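NADH dehydrogenase, putative (Plasmodium falciparum, PDB 5JWC) probably oxidises NADH and passes the electrons through its bound FAD to ubiquinone, as a type II NADH dehydrogenase that the inhibitor RYL-552 binds. Local coordinates at residues G147-V155 and S289-S297; F168-T176 and I211-I222. All blocks are in the same frame, centred on the assembly; numbering follows the deposited sequence.

Contact 1 (G147-V155 and S289-S297)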
loop_
_atom_site.group_PDB
_atom_site.type_symbol
_atom_site.label_atom_id
_atom_site.label_comp_id
_atom_site.label_asym_id
_atom_site.label_seq_id
_atom_site.Cartn_x
_atom_site.Cartn_y
_atom_site.Cartn_z
ATOM N N GLY A 147 -16.366 24.329 3.050
ATOM C CA GLY A 147 -16.055 23.133 3.815
ATOM C C GLY A 147 -15.735 21.839 3.072
ATOM O O GLY A 147 -15.255 20.881 3.687
ATOM N N VAL A 148 -16.019 21.756 1.775
ATOM C CA VAL A 148 -15.723 20.494 1.097
ATOM C C VAL A 148 -14.213 20.257 0.941
ATOM O O VAL A 148 -13.757 19.132 1.112
ATOM C CB VAL A 148 -16.499 20.334 -0.275
ATOM C CG1 VAL A 148 -17.405 21.484 -0.591
ATOM C CG2 VAL A 148 -15.629 19.816 -1.416
ATOM N N ASP A 149 -13.425 21.283 0.646
ATOM C CA ASP A 149 -11.992 21.020 0.511
ATOM C C ASP A 149 -11.384 20.673 1.880
ATOM O O ASP A 149 -10.458 19.864 1.978
ATOM C CB ASP A 149 -11.269 22.216 -0.117
ATOM C CG ASP A 149 -10.229 21.792 -1.154
ATOM O OD1 ASP A 149 -9.587 20.728 -0.969
ATOM O OD2 ASP A 149 -10.087 22.500 -2.175
ATOM N N LYS A 150 -11.951 21.236 2.942
ATOM C CA LYS A 150 -11.494 20.942 4.289
ATOM C C LYS A 150 -11.884 19.547 4.760
ATOM O O LYS A 150 -11.067 18.849 5.359
ATOM C CB LYS A 150 -12.047 21.986 5.269
ATOM C CG LYS A 150 -11.312 22.039 6.604
ATOM C CD LYS A 150 -11.847 23.164 7.497
ATOM C CE LYS A 150 -10.962 23.406 8.720
ATOM N NZ LYS A 150 -10.537 22.146 9.404
ATOM N N TYR A 151 -13.124 19.134 4.497
ATOM C CA TYR A 151 -13.665 17.959 5.172
ATOM C C TYR A 151 -13.981 16.758 4.280
ATOM O O TYR A 151 -14.066 15.639 4.778
ATOM C CB TYR A 151 -14.936 18.341 5.943
ATOM C CG TYR A 151 -14.700 19.355 7.048
ATOM C CD1 TYR A 151 -13.895 19.050 8.138
ATOM C CD2 TYR A 151 -15.304 20.604 7.016
ATOM C CE1 TYR A 151 -13.678 19.980 9.158
ATOM C CE2 TYR A 151 -15.103 21.531 8.030
ATOM C CZ TYR A 151 -14.294 21.212 9.094
ATOM O OH TYR A 151 -14.098 22.139 10.095
ATOM N N ALA A 152 -14.164 16.979 2.981
ATOM C CA ALA A 152 -14.580 15.894 2.086
ATOM C C ALA A 152 -13.384 15.141 1.507
ATOM O O ALA A 152 -12.306 15.715 1.354
ATOM C CB ALA A 152 -15.436 16.438 0.963
ATOM N N TYR A 153 -13.590 13.866 1.175
ATOM C CA TYR A 153 -12.590 13.064 0.466
ATOM C C TYR A 153 -12.904 13.036 -1.035
ATOM O O TYR A 153 -14.014 12.664 -1.431
ATOM C CB TYR A 153 -12.563 11.632 1.015
ATOM C CG TYR A 153 -11.988 11.543 2.409
ATOM C CD1 TYR A 153 -10.705 11.044 2.624
ATOM C CD2 TYR A 153 -12.718 11.968 3.508
ATOM C CE1 TYR A 153 -10.172 10.974 3.889
ATOM C CE2 TYR A 153 -12.192 11.897 4.782
ATOM C CZ TYR A 153 -10.921 11.398 4.966
ATOM O OH TYR A 153 -10.389 11.333 6.227
ATOM N N PHE A 154 -11.931 13.411 -1.863
ATOM C CA PHE A 154 -12.105 13.344 -3.308
ATOM C C PHE A 154 -11.809 11.934 -3.817
ATOM O O PHE A 154 -11.250 11.116 -3.083
ATOM C CB PHE A 154 -11.198 14.354 -4.010
ATOM C CG PHE A 154 -11.459 15.779 -3.615
ATOM C CD1 PHE A 154 -12.717 16.176 -3.199
ATOM C CD2 PHE A 154 -10.446 16.726 -3.669
ATOM C CE1 PHE A 154 -12.969 17.495 -2.831
ATOM C CE2 PHE A 154 -10.689 18.046 -3.302
ATOM C CZ PHE A 154 -11.957 18.428 -2.881
ATOM N N VAL A 155 -12.184 11.656 -5.070
ATOM C CA VAL A 155 -11.931 10.360 -5.683
ATOM C C VAL A 155 -11.313 10.534 -7.047
ATOM O O VAL A 155 -11.950 10.221 -8.051
ATOM C CB VAL A 155 -13.222 9.519 -5.876
ATOM C CG1 VAL A 155 -12.874 8.032 -6.019
ATOM C CG2 VAL A 155 -14.148 9.708 -4.745
ATOM N N SER A 289 -25.958 14.326 9.705
ATOM C CA SER A 289 -24.688 13.938 10.315
ATOM C C SER A 289 -23.955 12.949 9.417
ATOM O O SER A 289 -24.579 12.235 8.617
ATOM C CB SER A 289 -24.904 13.333 11.701
ATOM O OG SER A 289 -25.407 14.305 12.589
ATOM N N TYR A 290 -22.631 12.931 9.519
ATOM C CA TYR A 290 -21.836 12.013 8.702
ATOM C C TYR A 290 -20.507 11.667 9.364
ATOM O O TYR A 290 -19.977 12.464 10.131
ATOM C CB TYR A 290 -21.569 12.619 7.328
ATOM C CG TYR A 290 -20.486 13.672 7.311
ATOM C CD1 TYR A 290 -20.765 15.003 7.600
ATOM C CD2 TYR A 290 -19.175 13.334 7.006
ATOM C CE1 TYR A 290 -19.765 15.961 7.582
ATOM C CE2 TYR A 290 -18.174 14.281 6.989
ATOM C CZ TYR A 290 -18.473 15.595 7.271
ATOM O OH TYR A 290 -17.475 16.544 7.241
ATOM N N GLY A 291 -19.953 10.505 9.025
ATOM C CA GLY A 291 -18.610 10.145 9.443
ATOM C C GLY A 291 -17.589 10.213 8.318
ATOM O O GLY A 291 -16.417 10.510 8.538
ATOM N N LEU A 292 -18.039 9.932 7.103
ATOM C CA LEU A 292 -17.174 9.961 5.932
ATOM C C LEU A 292 -17.937 10.582 4.775
ATOM O O LEU A 292 -18.998 10.077 4.397
ATOM C CB LEU A 292 -16.708 8.534 5.585
ATOM C CG LEU A 292 -16.020 8.217 4.249
ATOM C CD1 LEU A 292 -14.779 9.065 4.034
ATOM C CD2 LEU A 292 -15.658 6.720 4.182
ATOM N N LEU A 293 -17.404 11.670 4.229
ATOM C CA LEU A 293 -18.038 12.376 3.117
ATOM C C LEU A 293 -17.167 12.257 1.873
ATOM O O LEU A 293 -16.016 12.689 1.869
ATOM C CB LEU A 293 -18.265 13.852 3.450
ATOM C CG LEU A 293 -18.920 14.727 2.375
ATOM C CD1 LEU A 293 -20.327 14.241 2.058
ATOM C CD2 LEU A 293 -18.952 16.178 2.855
ATOM N N ILE A 294 -17.723 11.666 0.820
ATOM C CA ILE A 294 -16.975 11.429 -0.404
ATOM C C ILE A 294 -17.498 12.328 -1.517
ATOM O O ILE A 294 -18.685 12.300 -1.841
ATOM C CB ILE A 294 -17.052 9.949 -0.811
ATOM C CG1 ILE A 294 -16.321 9.102 0.226
ATOM C CG2 ILE A 294 -16.445 9.711 -2.206
ATOM C CD1 ILE A 294 -16.752 7.646 0.261
ATOM N N TRP A 295 -16.608 13.136 -2.088
ATOM C CA TRP A 295 -16.982 14.071 -3.139
ATOM C C TRP A 295 -16.605 13.494 -4.507
ATOM O O TRP A 295 -15.444 13.541 -4.917
ATOM C CB TRP A 295 -16.295 15.424 -2.916
ATOM C CG TRP A 295 -16.975 16.587 -3.568
ATOM C CD1 TRP A 295 -16.664 17.164 -4.783
ATOM C CD2 TRP A 295 -18.065 17.340 -3.035
ATOM N NE1 TRP A 295 -17.512 18.222 -5.029
ATOM C CE2 TRP A 295 -18.370 18.355 -3.968
ATOM C CE3 TRP A 295 -18.812 17.261 -1.856
ATOM C CZ2 TRP A 295 -19.392 19.272 -3.752
ATOM C CZ3 TRP A 295 -19.821 18.184 -1.647
ATOM C CH2 TRP A 295 -20.101 19.167 -2.587
ATOM N N ALA A 296 -17.587 12.948 -5.218
ATOM C CA ALA A 296 -17.272 12.098 -6.359
ATOM C C ALA A 296 -17.333 12.848 -7.675
ATOM O O ALA A 296 -17.033 12.283 -8.721
ATOM C CB ALA A 296 -18.218 10.887 -6.398
ATOM N N SER A 297 -17.681 14.128 -7.605
ATOM C CA SER A 297 -18.004 14.928 -8.779
ATOM C C SER A 297 -17.214 16.238 -8.855
ATOM O O SER A 297 -16.842 16.813 -7.836
ATOM C CB SER A 297 -19.508 15.229 -8.780
ATOM O OG SER A 297 -19.934 15.700 -7.497
HETATM O O HOH W 1 -15.296 12.922 5.496
HETATM O O HOH W 2 -13.566 13.533 -6.776
HETATM O O HOH W 3 -14.036 11.633 -9.378
#
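V148, in the short helix 148-151, lays its CG2 methyl over one face of the W295 indole, a CH-pi contact with CG2 4.0 Å from the centroid of the five-membered ring and 16° off its normal. W295 holds CG anti to the backbone N (chi1 -157°), which brings the indole there. At the end of that helix Y151 meets Y290 at about a right angle, its CB 3.4 Å from the Y290 hydroxyl OH, which is hydrogen-bonded to D270. A water bridges Y151 O to L293 N, extending the link back to the helix end. A152 CB touches both L293 CD2 and W295 CB. Two parallel-strand bonds follow: Y153 N reaches L293 O at 2.8 Å, almost straight (179°), and Y153 O takes W295 N at 2.7 Å. The Y153 ring crosses L292, CD2 lying 3.6 Å from the leucine CD1. F154 turns to the indole side and runs beside W295, offering its ring edge to the tryptophan CB. At V155 direct pairing gives way to water, which links V155 N to W295 O, while V155 CG2 presses on I294 CG2 at a tight 3.4 Å. Strand 153-154 thus borders a parallel sheet next to strand 292-295, whose other neighbour is strand 190-194; helix 158-174 packs against Y153, V155 and L292, and V155 also touches FAD.

Contact 2 (F168-T176 and I211-I222). With 4W0 (5-fluoro-3-methyl-2-{4-[4-(trifluoromethoxy)benzyl]phenyl}quinolin-4(1H)-one), chain M.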
loop_
_atom_site.group_PDB
_atom_site.type_symbol
_atom_site.label_atom_id
_atom_site.label_comp_id
_atom_site.label_asym_id
_atom_site.label_seq_id
_atom_site.Cartn_x
_atom_site.Cartn_y
_atom_site.Cartn_z
ATOM N N PHE A 168 -12.593 4.827 6.302
ATOM C CA PHE A 168 -13.703 3.948 6.616
ATOM C C PHE A 168 -13.270 2.838 7.598
ATOM O O PHE A 168 -13.975 2.535 8.554
ATOM C CB PHE A 168 -14.281 3.334 5.344
ATOM C CG PHE A 168 -15.433 2.419 5.605
ATOM C CD1 PHE A 168 -16.637 2.928 6.080
ATOM C CD2 PHE A 168 -15.319 1.049 5.396
ATOM C CE1 PHE A 168 -17.714 2.090 6.338
ATOM C CE2 PHE A 168 -16.397 0.205 5.655
ATOM C CZ PHE A 168 -17.591 0.728 6.120
ATOM N N LEU A 169 -12.102 2.253 7.360
ATOM C CA LEU A 169 -11.598 1.216 8.248
ATOM C C LEU A 169 -11.308 1.785 9.640
ATOM O O LEU A 169 -11.573 1.113 10.633
ATOM C CB LEU A 169 -10.347 0.546 7.651
ATOM C CG LEU A 169 -10.649 -0.196 6.339
ATOM C CD1 LEU A 169 -9.402 -0.818 5.699
ATOM C CD2 LEU A 169 -11.733 -1.268 6.553
ATOM N N ASP A 170 -10.767 3.001 9.713
ATOM C CA ASP A 170 -10.475 3.632 11.000
ATOM C C ASP A 170 -11.763 3.835 11.808
ATOM O O ASP A 170 -11.767 3.695 13.030
ATOM C CB ASP A 170 -9.799 5.005 10.821
ATOM C CG ASP A 170 -8.347 4.914 10.401
ATOM O OD1 ASP A 170 -7.847 5.927 9.863
ATOM O OD2 ASP A 170 -7.721 3.849 10.592
ATOM N N ILE A 171 -12.837 4.215 11.122
ATOM C CA ILE A 171 -14.099 4.518 11.793
ATOM C C ILE A 171 -14.688 3.252 12.377
ATOM O O ILE A 171 -15.222 3.272 13.485
ATOM C CB ILE A 171 -15.140 5.178 10.845
ATOM C CG1 ILE A 171 -14.699 6.589 10.452
ATOM C CG2 ILE A 171 -16.519 5.260 11.530
ATOM C CD1 ILE A 171 -15.443 7.141 9.224
ATOM N N LEU A 172 -14.585 2.149 11.646
ATOM C CA LEU A 172 -15.087 0.867 12.142
ATOM C C LEU A 172 -14.410 0.476 13.457
ATOM O O LEU A 172 -15.071 0.006 14.390
ATOM C CB LEU A 172 -14.874 -0.249 11.123
ATOM C CG LEU A 172 -15.577 -0.164 9.769
ATOM C CD1 LEU A 172 -15.117 -1.364 8.913
ATOM C CD2 LEU A 172 -17.096 -0.166 9.978
ATOM N N GLU A 173 -13.090 0.647 13.525
ATOM C CA GLU A 173 -12.365 0.300 14.753
ATOM C C GLU A 173 -12.746 1.252 15.891
ATOM O O GLU A 173 -12.976 0.820 17.017
ATOM C CB GLU A 173 -10.851 0.305 14.528
ATOM C CG GLU A 173 -10.333 -0.956 13.801
ATOM C CD GLU A 173 -10.612 -2.273 14.542
ATOM O OE1 GLU A 173 -10.630 -3.342 13.879
ATOM O OE2 GLU A 173 -10.819 -2.259 15.780
ATOM N N LYS A 174 -12.842 2.541 15.588
ATOM C CA LYS A 174 -13.206 3.524 16.597
ATOM C C LYS A 174 -14.566 3.215 17.221
ATOM O O LYS A 174 -14.740 3.340 18.437
ATOM C CB LYS A 174 -13.203 4.922 15.987
ATOM C CG LYS A 174 -13.610 6.014 16.945
ATOM C CD LYS A 174 -13.613 7.370 16.257
ATOM C CE LYS A 174 -14.004 8.486 17.230
ATOM N NZ LYS A 174 -13.888 9.848 16.623
ATOM N N CYS A 175 -15.516 2.769 16.402
ATOM C CA CYS A 175 -16.871 2.473 16.875
ATOM C C CYS A 175 -17.025 1.121 17.565
ATOM O O CYS A 175 -18.110 0.785 18.024
ATOM C CB CYS A 175 -17.866 2.533 15.708
ATOM S SG CYS A 175 -18.092 4.201 15.104
ATOM N N THR A 176 -15.948 0.347 17.631
ATOM C CA THR A 176 -15.969 -0.916 18.353
ATOM C C THR A 176 -15.525 -0.679 19.817
ATOM O O THR A 176 -15.681 -1.545 20.665
ATOM C CB THR A 176 -15.076 -1.964 17.630
ATOM O OG1 THR A 176 -15.627 -2.204 16.325
ATOM C CG2 THR A 176 -15.045 -3.297 18.365
ATOM N N ILE A 211 -19.685 -3.566 3.157
ATOM C CA ILE A 211 -20.485 -3.505 4.382
ATOM C C ILE A 211 -21.354 -4.756 4.592
ATOM O O ILE A 211 -21.384 -5.335 5.695
ATOM C CB ILE A 211 -21.354 -2.223 4.376
ATOM C CG1 ILE A 211 -20.432 -1.004 4.523
ATOM C CG2 ILE A 211 -22.378 -2.220 5.507
ATOM C CD1 ILE A 211 -21.063 0.325 4.142
ATOM N N ASN A 212 -22.021 -5.192 3.526
ATOM C CA ASN A 212 -22.879 -6.368 3.591
ATOM C C ASN A 212 -22.143 -7.690 3.670
ATOM O O ASN A 212 -22.742 -8.699 4.005
ATOM C CB ASN A 212 -23.815 -6.403 2.387
ATOM C CG ASN A 212 -25.018 -5.514 2.576
ATOM O OD1 ASN A 212 -25.515 -5.376 3.689
ATOM N ND2 ASN A 212 -25.481 -4.891 1.502
ATOM N N LYS A 213 -20.859 -7.709 3.328
ATOM C CA LYS A 213 -20.139 -8.975 3.368
ATOM C C LYS A 213 -19.078 -9.018 4.474
ATOM O O LYS A 213 -19.359 -9.461 5.579
ATOM C CB LYS A 213 -19.494 -9.272 2.021
ATOM C CG LYS A 213 -19.002 -10.714 1.909
ATOM C CD LYS A 213 -18.349 -10.988 0.576
ATOM C CE LYS A 213 -18.152 -12.482 0.350
ATOM N NZ LYS A 213 -17.552 -12.754 -0.990
ATOM N N GLU A 214 -17.866 -8.555 4.178
ATOM C CA GLU A 214 -16.764 -8.690 5.124
ATOM C C GLU A 214 -16.995 -7.898 6.409
ATOM O O GLU A 214 -16.679 -8.379 7.491
ATOM C CB GLU A 214 -15.439 -8.263 4.475
ATOM C CG GLU A 214 -14.956 -9.214 3.361
ATOM C CD GLU A 214 -15.502 -8.863 1.983
ATOM O OE1 GLU A 214 -16.376 -7.963 1.874
ATOM O OE2 GLU A 214 -15.042 -9.492 1.000
ATOM N N VAL A 215 -17.557 -6.704 6.296
ATOM C CA VAL A 215 -17.774 -5.862 7.462
ATOM C C VAL A 215 -18.835 -6.486 8.370
ATOM O O VAL A 215 -18.659 -6.555 9.591
ATOM C CB VAL A 215 -18.178 -4.426 7.064
ATOM C CG1 VAL A 215 -18.564 -3.624 8.300
ATOM C CG2 VAL A 215 -17.031 -3.742 6.324
ATOM N N LYS A 216 -19.911 -6.978 7.763
ATOM C CA LYS A 216 -20.975 -7.623 8.517
ATOM C C LYS A 216 -20.411 -8.817 9.310
ATOM O O LYS A 216 -20.791 -9.049 10.449
ATOM C CB LYS A 216 -22.107 -8.073 7.586
ATOM C CG LYS A 216 -23.366 -8.575 8.321
ATOM C CD LYS A 216 -24.409 -9.121 7.344
ATOM C CE LYS A 216 -25.809 -9.113 7.972
ATOM N NZ LYS A 216 -26.809 -9.797 7.107
ATOM N N ILE A 217 -19.480 -9.544 8.700
ATOM C CA ILE A 217 -18.840 -10.694 9.330
ATOM C C ILE A 217 -17.865 -10.288 10.433
ATOM O O ILE A 217 -17.910 -10.837 11.539
ATOM C CB ILE A 217 -18.117 -11.543 8.265
ATOM C CG1 ILE A 217 -19.156 -12.229 7.376
ATOM C CG2 ILE A 217 -17.200 -12.576 8.903
ATOM C CD1 ILE A 217 -18.566 -12.873 6.138
ATOM N N ASN A 218 -17.006 -9.308 10.163
ATOM C CA ASN A 218 -15.980 -8.936 11.136
ATOM C C ASN A 218 -16.389 -7.907 12.197
ATOM O O ASN A 218 -15.706 -7.749 13.205
ATOM C CB ASN A 218 -14.744 -8.440 10.392
ATOM C CG ASN A 218 -14.013 -9.558 9.706
ATOM O OD1 ASN A 218 -13.145 -10.190 10.298
ATOM N ND2 ASN A 218 -14.362 -9.822 8.452
ATOM N N TYR A 219 -17.476 -7.181 11.966
ATOM C CA TYR A 219 -17.901 -6.154 12.912
ATOM C C TYR A 219 -19.389 -6.285 13.180
ATOM O O TYR A 219 -20.129 -5.299 13.116
ATOM C CB TYR A 219 -17.586 -4.746 12.381
ATOM C CG TYR A 219 -16.113 -4.458 12.185
ATOM C CD1 TYR A 219 -15.381 -3.783 13.165
ATOM C CD2 TYR A 219 -15.455 -4.845 11.020
ATOM C CE1 TYR A 219 -14.037 -3.509 12.997
ATOM C CE2 TYR A 219 -14.085 -4.576 10.838
ATOM C CZ TYR A 219 -13.394 -3.907 11.831
ATOM O OH TYR A 219 -12.058 -3.634 11.683
ATOM N N LYS A 220 -19.832 -7.504 13.479
ATOM C CA LYS A 220 -21.271 -7.762 13.571
ATOM C C LYS A 220 -21.999 -6.844 14.559
ATOM O O LYS A 220 -23.129 -6.435 14.302
ATOM C CB LYS A 220 -21.528 -9.219 13.934
ATOM C CG LYS A 220 -22.994 -9.589 13.836
ATOM C CD LYS A 220 -23.264 -11.024 14.254
ATOM C CE LYS A 220 -24.764 -11.285 14.278
ATOM N NZ LYS A 220 -25.077 -12.711 14.572
ATOM N N ASP A 221 -21.341 -6.478 15.654
ATOM C CA ASP A 221 -21.984 -5.673 16.699
ATOM C C ASP A 221 -22.295 -4.231 16.299
ATOM O O ASP A 221 -23.099 -3.581 16.960
ATOM C CB ASP A 221 -21.118 -5.661 17.963
ATOM C CG ASP A 221 -21.185 -6.981 18.730
ATOM O OD1 ASP A 221 -20.210 -7.308 19.451
ATOM O OD2 ASP A 221 -22.215 -7.689 18.609
ATOM N N ILE A 222 -21.658 -3.721 15.244
ATOM C CA ILE A 222 -21.931 -2.353 14.814
ATOM C C ILE A 222 -22.528 -2.304 13.414
ATOM O O ILE A 222 -22.827 -1.224 12.915
ATOM C CB ILE A 222 -20.667 -1.453 14.844
ATOM C CG1 ILE A 222 -19.580 -1.996 13.908
ATOM C CG2 ILE A 222 -20.137 -1.286 16.276
ATOM C CD1 ILE A 222 -18.367 -1.068 13.804
HETATM C C1 4W0 M . -16.871 -4.954 -9.591
HETATM C C2 4W0 M . -17.331 -5.359 -8.327
HETATM C C3 4W0 M . -17.808 -6.668 -8.135
HETATM C C4 4W0 M . -17.838 -7.587 -9.199
HETATM C C5 4W0 M . -17.377 -7.185 -10.460
HETATM C C6 4W0 M . -16.895 -5.884 -10.661
HETATM O O1 4W0 M . -26.008 -9.284 0.586
HETATM C C7 4W0 M . -18.348 -8.986 -8.979
HETATM C C8 4W0 M . -18.834 -9.384 -7.668
HETATM C C9 4W0 M . -18.797 -8.405 -6.558
HETATM C C10 4W0 M . -19.298 -8.674 -5.157
HETATM C C11 4W0 M . -20.644 -8.973 -4.937
HETATM C C12 4W0 M . -21.133 -9.178 -3.652
HETATM C C13 4W0 M . -20.251 -9.044 -2.602
HETATM C C14 4W0 M . -18.938 -8.720 -2.806
HETATM C C15 4W0 M . -18.451 -8.518 -4.079
HETATM O O2 4W0 M . -18.367 -9.786 -9.890
HETATM N N 4W0 M . -18.300 -7.075 -6.794
HETATM C C16 4W0 M . -20.611 -9.233 -1.159
HETATM C C17 4W0 M . -22.054 -9.214 -0.734
HETATM C C18 4W0 M . -22.879 -8.141 -1.042
HETATM C C19 4W0 M . -24.204 -8.167 -0.608
HETATM C C20 4W0 M . -24.668 -9.246 0.151
HETATM C C21 4W0 M . -23.830 -10.310 0.465
HETATM C C22 4W0 M . -22.520 -10.287 0.027
HETATM C C23 4W0 M . -19.342 -10.793 -7.470
HETATM F F1 4W0 M . -17.396 -8.054 -11.472
HETATM C C24 4W0 M . -26.937 -9.816 -0.326
HETATM F F2 4W0 M . -26.991 -9.006 -1.386
HETATM F F3 4W0 M . -28.150 -9.869 0.249
HETATM F F4 4W0 M . -26.534 -11.043 -0.690
HETATM O O HOH W 4 -11.316 -1.762 10.070
#
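Y219 and L172 show how one aromatic ring can serve an apolar and a polar contact at once. The ring receives L172 CB over one face, 4.0 Å from its centroid, while its hydroxyl OH donates to E173 OE1 at 2.6 Å. E173 starts out pointing away from the other helix; a bend at chi2 (-60°) brings its carboxylate back to the tyrosine, whose OH approaches from above the carboxylate plane. The two flat groups stand 67° apart. A water joins the same hydroxyl to L169 O, and R87 of the second subunit forms a salt bridge with E173 OE1, so this buried carboxylate probably keeps its negative charge.

L172 CD1 lies against both Y219 CE2 and V215 CG2, its CD2 against V215 CG1 and I222 CD1. I222 takes the less common setting with CG1 between its backbone N and carbonyl carbon, and its CD1 ends 3.5 Å from L172 O. The same carbonyl accepts a hydrogen bond from T176 OG1, which sits at the edge of the Y219 ring. One turn before L172, F168 brings CZ to I211 CG1 at 3.7 Å and turns its ring edge to V215 CG2.

Helices 168-174 and 211-218 run in roughly the same direction, at 33°; their axes come no closer than 12.5 Å, and F168, L172 and Y219 reach across. On helix 211-218, N212 and K213 line a pocket for the inhibitor 4W0, K213 CD lying 3.3 Å from its C16. The arrangement is helix packing within the pyridine nucleotide-disulphide oxidoreductase fold, where helix 198-218 follows what is probably a GxGxxG turn after strand 190-194, consistent with a Rossmann-like domain, here beside the subunit interface.

Overall arrangement
Both contacts belong to the pyridine nucleotide-disulphide oxidoreductase region and share one continuous piece of chain: strand 153-154 of contact 1 leads into helix 158-174, whose later turns build contact 2. Their centres are 20 Å apart, yet they touch, with L292 CD2 3.8 Å from F168 CB and I171 packing on G291 and L292. Contact 1 is partly buried at a sheet border and depends on backbone bonds and bridging waters as well as packing. Contact 2 is more fully buried although farther from the chain centre, probably in part because the second subunit covers it; its segments meet mostly through side chains, and E173 pairs with that subunit. Contact 1 reaches FAD through V155, contact 2 an inhibitor through N212 and K213.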